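Local coordinates for catalase (Bacillus pumilus, PDB 4QOM) that catalyses the breakdown of hydrogen peroxide to water and oxygen at a buried haem, here with pyrogallol bound, at the protoporphyrin IX containing Fe and benzene-1,2,3-triol site. Coordinates in Å, arbitrary orientation; residue numbers count along the deposited sequence, not the author numbering.

The protoporphyrin IX containing Fe and benzene-1,2,3-triol site. Residues 54-57, 94, 98, 111, 115, 128-130, 135-136, 143, 146, 199, 316, 332, 336, 339-340, 343-344, 347. With HEM (protoporphyrin IX containing Fe), chain B; PYG (benzene-1,2,3-triol), chain C.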
loop_
_atom_site.group_PDB
_atom_site.type_symbol
_atom_site.label_atom_id
_atom_site.label_comp_id
_atom_site.label_asym_id
_atom_site.label_seq_id
_atom_site.Cartn_x
_atom_site.Cartn_y
_atom_site.Cartn_z
ATOM N N ARG A 54 2.289 -1.935 14.903
ATOM C CA ARG A 54 3.642 -2.548 14.952
ATOM C C ARG A 54 3.528 -4.061 15.135
ATOM O O ARG A 54 2.677 -4.538 15.891
ATOM C CB ARG A 54 4.456 -1.981 16.129
ATOM C CG ARG A 54 4.850 -0.513 16.037
ATOM C CD ARG A 54 5.211 0.024 17.423
ATOM N NE ARG A 54 5.658 1.425 17.349
ATOM C CZ ARG A 54 4.894 2.479 17.162
ATOM N NH1 ARG A 54 3.605 2.352 16.938
ATOM N NH2 ARG A 54 5.441 3.691 17.077
ATOM N N VAL A 55 4.396 -4.813 14.488
ATOM C CA VAL A 55 4.296 -6.270 14.566
ATOM C C VAL A 55 4.515 -6.802 15.994
ATOM O O VAL A 55 3.960 -7.860 16.368
ATOM C CB VAL A 55 5.283 -6.950 13.532
ATOM C CG1 VAL A 55 6.755 -6.723 13.856
ATOM C CG2 VAL A 55 4.935 -8.425 13.309
ATOM N N VAL A 56 5.376 -6.136 16.779
ATOM C CA VAL A 56 5.439 -6.329 18.233
ATOM C C VAL A 56 5.506 -4.967 18.862
ATOM O O VAL A 56 5.791 -3.959 18.162
ATOM C CB VAL A 56 6.693 -7.179 18.649
ATOM C CG1 VAL A 56 6.472 -8.613 18.281
ATOM C CG2 VAL A 56 7.941 -6.655 18.004
ATOM N N HIS A 57 5.267 -4.877 20.154
ATOM C CA HIS A 57 5.212 -3.596 20.876
ATOM C C HIS A 57 4.103 -2.614 20.397
ATOM O O HIS A 57 4.277 -1.396 20.343
ATOM C CB HIS A 57 6.552 -2.888 20.896
ATOM C CG HIS A 57 7.675 -3.642 21.606
ATOM N ND1 HIS A 57 8.142 -3.270 22.839
ATOM C CD2 HIS A 57 8.424 -4.716 21.242
ATOM C CE1 HIS A 57 9.136 -4.061 23.213
ATOM N NE2 HIS A 57 9.365 -4.933 22.252
ATOM N N ARG A 94 9.224 6.266 23.455
ATOM C CA ARG A 94 8.032 5.469 23.475
ATOM C C ARG A 94 8.267 4.264 24.403
ATOM O O ARG A 94 9.247 3.547 24.280
ATOM C CB ARG A 94 7.640 5.011 22.080
ATOM C CG ARG A 94 6.335 4.262 21.971
ATOM C CD ARG A 94 5.803 4.117 20.536
ATOM N NE ARG A 94 4.599 3.290 20.372
ATOM C CZ ARG A 94 4.526 1.971 20.485
ATOM N NH1 ARG A 94 5.596 1.253 20.757
ATOM N NH2 ARG A 94 3.367 1.368 20.366
ATOM N N VAL A 98 4.695 -5.812 24.726
ATOM C CA VAL A 98 5.286 -6.527 23.591
ATOM C C VAL A 98 4.295 -7.269 22.712
ATOM O O VAL A 98 4.284 -7.071 21.515
ATOM C CB VAL A 98 6.379 -7.498 24.041
ATOM C CG1 VAL A 98 6.941 -8.238 22.834
ATOM C CG2 VAL A 98 7.449 -6.720 24.778
ATOM N N PRO A 111 8.031 -8.259 28.869
ATOM C CA PRO A 111 8.994 -7.135 28.874
ATOM C C PRO A 111 8.271 -5.846 28.510
ATOM O O PRO A 111 7.234 -5.898 27.859
ATOM C CB PRO A 111 10.021 -7.533 27.810
ATOM C CG PRO A 111 9.758 -8.983 27.616
ATOM C CD PRO A 111 8.316 -9.155 27.759
ATOM N N ALA A 115 12.184 2.871 24.329
ATOM C CA ALA A 115 12.809 3.309 23.105
ATOM C C ALA A 115 13.057 4.802 23.171
ATOM O O ALA A 115 12.132 5.570 23.365
ATOM C CB ALA A 115 11.911 2.965 21.926
ATOM N N VAL A 128 17.099 1.598 21.370
ATOM C CA VAL A 128 15.837 0.874 21.393
ATOM C C VAL A 128 15.993 -0.252 22.460
ATOM O O VAL A 128 16.355 -1.373 22.165
ATOM C CB VAL A 128 15.435 0.321 20.007
ATOM C CG1 VAL A 128 14.047 -0.261 20.020
ATOM C CG2 VAL A 128 15.681 1.398 18.930
ATOM N N GLY A 129 15.696 0.120 23.682
ATOM C CA GLY A 129 15.780 -0.764 24.813
ATOM C C GLY A 129 14.522 -1.461 25.271
ATOM O O GLY A 129 13.394 -1.219 24.724
ATOM N N ASN A 130 14.687 -2.274 26.332
ATOM C CA ASN A 130 13.605 -2.800 27.101
ATOM C C ASN A 130 13.872 -2.552 28.566
ATOM O O ASN A 130 14.935 -2.175 28.928
ATOM C CB ASN A 130 13.487 -4.316 26.915
ATOM C CG ASN A 130 12.669 -4.750 25.694
ATOM O OD1 ASN A 130 11.879 -3.985 25.104
ATOM N ND2 ASN A 130 12.826 -6.035 25.338
ATOM N N PHE A 135 17.761 -10.967 26.835
ATOM C CA PHE A 135 16.705 -11.438 25.958
ATOM C C PHE A 135 16.618 -12.977 25.986
ATOM O O PHE A 135 17.499 -13.659 26.527
ATOM C CB PHE A 135 16.967 -10.907 24.531
ATOM C CG PHE A 135 15.714 -10.672 23.743
ATOM C CD1 PHE A 135 14.868 -9.724 24.156
ATOM C CD2 PHE A 135 15.445 -11.386 22.605
ATOM C CE1 PHE A 135 13.709 -9.451 23.424
ATOM C CE2 PHE A 135 14.281 -11.148 21.868
ATOM C CZ PHE A 135 13.411 -10.201 22.293
ATOM N N PHE A 136 15.591 -13.507 25.389
ATOM C CA PHE A 136 15.230 -14.932 25.362
ATOM C C PHE A 136 16.106 -15.715 24.394
ATOM O O PHE A 136 16.255 -16.898 24.544
ATOM C CB PHE A 136 13.850 -15.095 24.772
ATOM C CG PHE A 136 12.758 -14.345 25.489
ATOM C CD1 PHE A 136 12.364 -13.069 25.048
ATOM C CD2 PHE A 136 12.049 -14.953 26.506
ATOM C CE1 PHE A 136 11.347 -12.384 25.676
ATOM C CE2 PHE A 136 10.994 -14.283 27.128
ATOM C CZ PHE A 136 10.647 -13.006 26.703
ATOM N N PHE A 143 13.874 -14.972 15.785
ATOM C CA PHE A 143 12.888 -14.049 16.311
ATOM C C PHE A 143 11.444 -14.276 15.844
ATOM O O PHE A 143 10.546 -14.242 16.687
ATOM C CB PHE A 143 13.313 -12.600 16.048
ATOM C CG PHE A 143 12.464 -11.568 16.767
ATOM C CD1 PHE A 143 12.652 -11.331 18.109
ATOM C CD2 PHE A 143 11.566 -10.764 16.059
ATOM C CE1 PHE A 143 11.911 -10.368 18.762
ATOM C CE2 PHE A 143 10.875 -9.776 16.698
ATOM C CZ PHE A 143 11.063 -9.546 18.026
ATOM N N MET A 146 10.122 -17.242 17.923
ATOM C CA MET A 146 9.860 -16.865 19.299
ATOM C C MET A 146 8.531 -16.067 19.417
ATOM O O MET A 146 7.695 -16.438 20.234
ATOM C CB MET A 146 11.023 -16.060 19.875
ATOM C CG MET A 146 10.864 -15.682 21.329
ATOM S SD MET A 146 11.993 -14.341 21.786
ATOM C CE MET A 146 10.984 -13.022 21.185
ATOM N N VAL A 199 20.311 -3.574 26.628
ATOM C CA VAL A 199 20.295 -5.052 26.418
ATOM C C VAL A 199 21.559 -5.477 25.716
ATOM O O VAL A 199 22.464 -6.067 26.343
ATOM C CB VAL A 199 19.021 -5.632 25.717
ATOM C CG1 VAL A 199 19.139 -7.140 25.531
ATOM C CG2 VAL A 199 17.746 -5.328 26.520
ATOM N N PHE A 316 11.648 3.910 15.495
ATOM C CA PHE A 316 13.015 3.788 16.103
ATOM C C PHE A 316 13.746 2.619 15.448
ATOM O O PHE A 316 13.125 1.638 15.018
ATOM C CB PHE A 316 12.955 3.512 17.564
ATOM C CG PHE A 316 12.123 4.478 18.365
ATOM C CD1 PHE A 316 10.728 4.327 18.477
ATOM C CD2 PHE A 316 12.737 5.470 19.127
ATOM C CE1 PHE A 316 9.981 5.150 19.293
ATOM C CE2 PHE A 316 11.947 6.322 19.939
ATOM C CZ PHE A 316 10.582 6.177 20.019
ATOM N N LEU A 332 21.897 -11.102 17.498
ATOM C CA LEU A 332 20.544 -10.670 17.694
ATOM C C LEU A 332 20.431 -9.221 17.196
ATOM O O LEU A 332 19.553 -8.879 16.408
ATOM C CB LEU A 332 20.138 -10.794 19.154
ATOM C CG LEU A 332 18.632 -10.653 19.435
ATOM C CD1 LEU A 332 17.872 -11.831 18.859
ATOM C CD2 LEU A 332 18.437 -10.529 20.937
ATOM N N ARG A 336 18.335 -6.996 13.971
ATOM C CA ARG A 336 17.576 -5.809 14.310
ATOM C C ARG A 336 18.009 -4.601 13.456
ATOM O O ARG A 336 17.140 -3.810 13.028
ATOM C CB ARG A 336 17.736 -5.410 15.761
ATOM C CG ARG A 336 17.115 -6.391 16.749
ATOM C CD ARG A 336 17.378 -5.990 18.163
ATOM N NE ARG A 336 16.462 -4.923 18.590
ATOM C CZ ARG A 336 16.682 -4.010 19.509
ATOM N NH1 ARG A 336 17.804 -3.982 20.174
ATOM N NH2 ARG A 336 15.748 -3.131 19.797
ATOM N N SER A 339 15.738 -5.252 10.445
ATOM C CA SER A 339 14.324 -5.426 10.600
ATOM C C SER A 339 13.530 -4.139 10.847
ATOM O O SER A 339 12.390 -4.011 10.322
ATOM C CB SER A 339 14.079 -6.483 11.710
ATOM O OG SER A 339 12.744 -6.528 12.122
ATOM N N TYR A 340 14.083 -3.195 11.596
ATOM C CA TYR A 340 13.277 -2.021 11.981
ATOM C C TYR A 340 12.995 -1.115 10.776
ATOM O O TYR A 340 11.794 -0.835 10.494
ATOM C CB TYR A 340 13.896 -1.244 13.173
ATOM C CG TYR A 340 13.811 -1.990 14.492
ATOM C CD1 TYR A 340 14.521 -3.176 14.711
ATOM C CD2 TYR A 340 13.059 -1.506 15.526
ATOM C CE1 TYR A 340 14.398 -3.887 15.883
ATOM C CE2 TYR A 340 12.991 -2.201 16.746
ATOM C CZ TYR A 340 13.662 -3.357 16.916
ATOM O OH TYR A 340 13.573 -4.032 18.137
ATOM N N THR A 343 10.509 -3.043 8.438
ATOM C CA THR A 343 9.108 -3.027 8.847
ATOM C C THR A 343 8.555 -1.617 8.742
ATOM O O THR A 343 7.390 -1.515 8.348
ATOM C CB THR A 343 8.890 -3.650 10.240
ATOM O OG1 THR A 343 7.564 -4.077 10.403
ATOM C CG2 THR A 343 9.246 -2.651 11.367
ATOM N N GLN A 344 9.345 -0.565 9.022
ATOM C CA GLN A 344 8.864 0.788 8.987
ATOM C C GLN A 344 8.454 1.243 7.586
ATOM O O GLN A 344 7.481 1.960 7.385
ATOM C CB GLN A 344 9.846 1.718 9.665
ATOM C CG GLN A 344 9.793 1.505 11.166
ATOM C CD GLN A 344 11.113 1.707 11.878
ATOM O OE1 GLN A 344 12.059 2.238 11.322
ATOM N NE2 GLN A 344 11.128 1.339 13.118
ATOM N N ARG A 347 5.091 -0.298 7.272
ATOM C CA ARG A 347 4.085 0.216 8.224
ATOM C C ARG A 347 3.727 1.684 7.946
ATOM O O ARG A 347 2.587 2.120 8.094
ATOM C CB ARG A 347 4.620 0.011 9.646
ATOM C CG ARG A 347 3.674 0.469 10.746
ATOM C CD ARG A 347 4.137 0.076 12.133
ATOM N NE ARG A 347 5.355 0.692 12.652
ATOM C CZ ARG A 347 5.418 1.883 13.261
ATOM N NH1 ARG A 347 4.309 2.633 13.399
ATOM N NH2 ARG A 347 6.575 2.340 13.780
HETATM C CHA HEM B . 9.660 -3.077 18.106
HETATM C CHB HEM B . 12.049 -6.471 15.675
HETATM C CHC HEM B . 14.522 -7.684 19.792
HETATM C CHD HEM B . 12.931 -3.517 21.719
HETATM C C1A HEM B . 10.067 -3.928 17.117
HETATM C C2A HEM B . 9.478 -4.006 15.823
HETATM C C3A HEM B . 10.176 -4.939 15.135
HETATM C C4A HEM B . 11.142 -5.472 16.007
HETATM C CMA HEM B . 9.978 -5.371 13.720
HETATM C CAA HEM B . 8.398 -3.122 15.289
HETATM C CBA HEM B . 9.060 -1.804 14.843
HETATM C CGA HEM B . 8.105 -0.772 14.272
HETATM O O1A HEM B . 8.472 0.462 14.204
HETATM O O2A HEM B . 6.998 -1.162 13.813
HETATM C C1B HEM B . 12.891 -7.087 16.629
HETATM C C2B HEM B . 13.706 -8.215 16.295
HETATM C C3B HEM B . 14.343 -8.575 17.433
HETATM C C4B HEM B . 13.997 -7.609 18.474
HETATM C CMB HEM B . 13.765 -8.900 14.958
HETATM C CAB HEM B . 15.297 -9.670 17.621
HETATM C CBB HEM B . 15.565 -10.336 16.522
HETATM C C1C HEM B . 14.318 -6.627 20.678
HETATM C C2C HEM B . 15.211 -6.276 21.704
HETATM C C3C HEM B . 14.739 -5.125 22.274
HETATM C C4C HEM B . 13.621 -4.666 21.523
HETATM C CMC HEM B . 16.375 -7.084 22.186
HETATM C CAC HEM B . 15.377 -4.367 23.305
HETATM C CBC HEM B . 16.669 -4.587 23.550
HETATM C C1D HEM B . 11.884 -3.122 20.863
HETATM C C2D HEM B . 11.063 -1.963 21.195
HETATM C C3D HEM B . 10.142 -1.841 20.211
HETATM C C4D HEM B . 10.417 -2.940 19.279
HETATM C CMD HEM B . 11.263 -1.093 22.409
HETATM C CAD HEM B . 9.084 -0.774 20.102
HETATM C CBD HEM B . 9.682 0.553 19.576
HETATM C CGD HEM B . 8.599 1.604 19.531
HETATM O O1D HEM B . 8.328 2.155 20.624
HETATM O O2D HEM B . 7.984 1.826 18.434
HETATM N NA HEM B . 11.089 -4.814 17.230
HETATM N NB HEM B . 13.157 -6.754 17.885
HETATM N NC HEM B . 13.452 -5.565 20.521
HETATM N ND HEM B . 11.451 -3.677 19.728
HETATM FE FE HEM B . 12.271 -5.139 18.846
HETATM C C1 PYG C . 10.386 -8.165 21.188
HETATM C C2 PYG C . 10.701 -7.918 22.591
HETATM C C3 PYG C . 10.441 -8.990 23.554
HETATM C C4 PYG C . 9.899 -10.220 23.160
HETATM C C5 PYG C . 9.593 -10.442 21.813
HETATM C C6 PYG C . 9.829 -9.432 20.886
HETATM O O1 PYG C . 10.668 -7.187 20.242
HETATM O O2 PYG C . 11.206 -6.750 22.946
HETATM O O3 PYG C . 10.706 -8.728 24.814
HETATM O O HOH W 1 5.947 -3.369 12.517
HETATM O O HOH W 2 9.719 1.897 16.108
HETATM O O HOH W 3 8.642 1.070 23.025
#
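Tyr340 CG stands anti to its carbonyl carbon (chi1 -70°), which aims the phenol from its helix at the proximal face of the haem, while His57 takes a similar first torsion (chi1 -62°) on the distal face and lays its imidazole flat over a pyrrole. Tyr340 OH, presumably a phenolate, is the proximal ligand, 1.9 Å from HEM FE in a near square-pyramidal iron centre. Arg336, bent at chi3, grips that oxygen side-on, Tyr340 OH lying in the guanidinium plane between NE and NH2; NH2 lies 2.9 Å from Tyr340 OH and also donates to Val128 O. Its positive charge probably stabilises the phenolate, and its flat face lies against the porphyrin.

His57, the distal histidine, is flat yet polar at its rim: it stacks on the pyrrole of ND with the planes 5° apart, and NE2 meets the central hydroxyl PYG O2 at 2.7 Å. The Asn130 amide offers that hydroxyl an N-H, ND2 donating to PYG O2 at 3.0 Å in its own plane. PYG O1 remains 3.0 Å from HEM FE, a loose approach at most. Phe135 and Phe143 turn ring edges towards the triol; flat Phe143 also stacks on the pyrrole of NB, and Val98 CG1 adds an aliphatic contact.

Charged, multi-donor arginines probably offset the buried propionates. Arg54 NE makes a salt-bridged hydrogen bond to propionate HEM O2D at 2.6 Å, as Arg94 NH1 does to HEM O1D; the two guanidiniums overlie one another, and Arg94 NH1 and NH2 also hold His57 O, steadying the distal histidine. Arg347 NH2 lies 2.7 Å from HEM O1A, nearly in plane; its NE bond to HEM O2A is tilted and less straight. Gln344 NE2 joins at HEM O1A. Water 2 bridges the propionates.

The partly occupied, almost wholly enclosed haem lies between proximal helix 331-348 and distal helix 143-150 and the His57 loop; strand 123-130 passes its edge, Val128 proximal and Asn130 distal, deep within the catalase core.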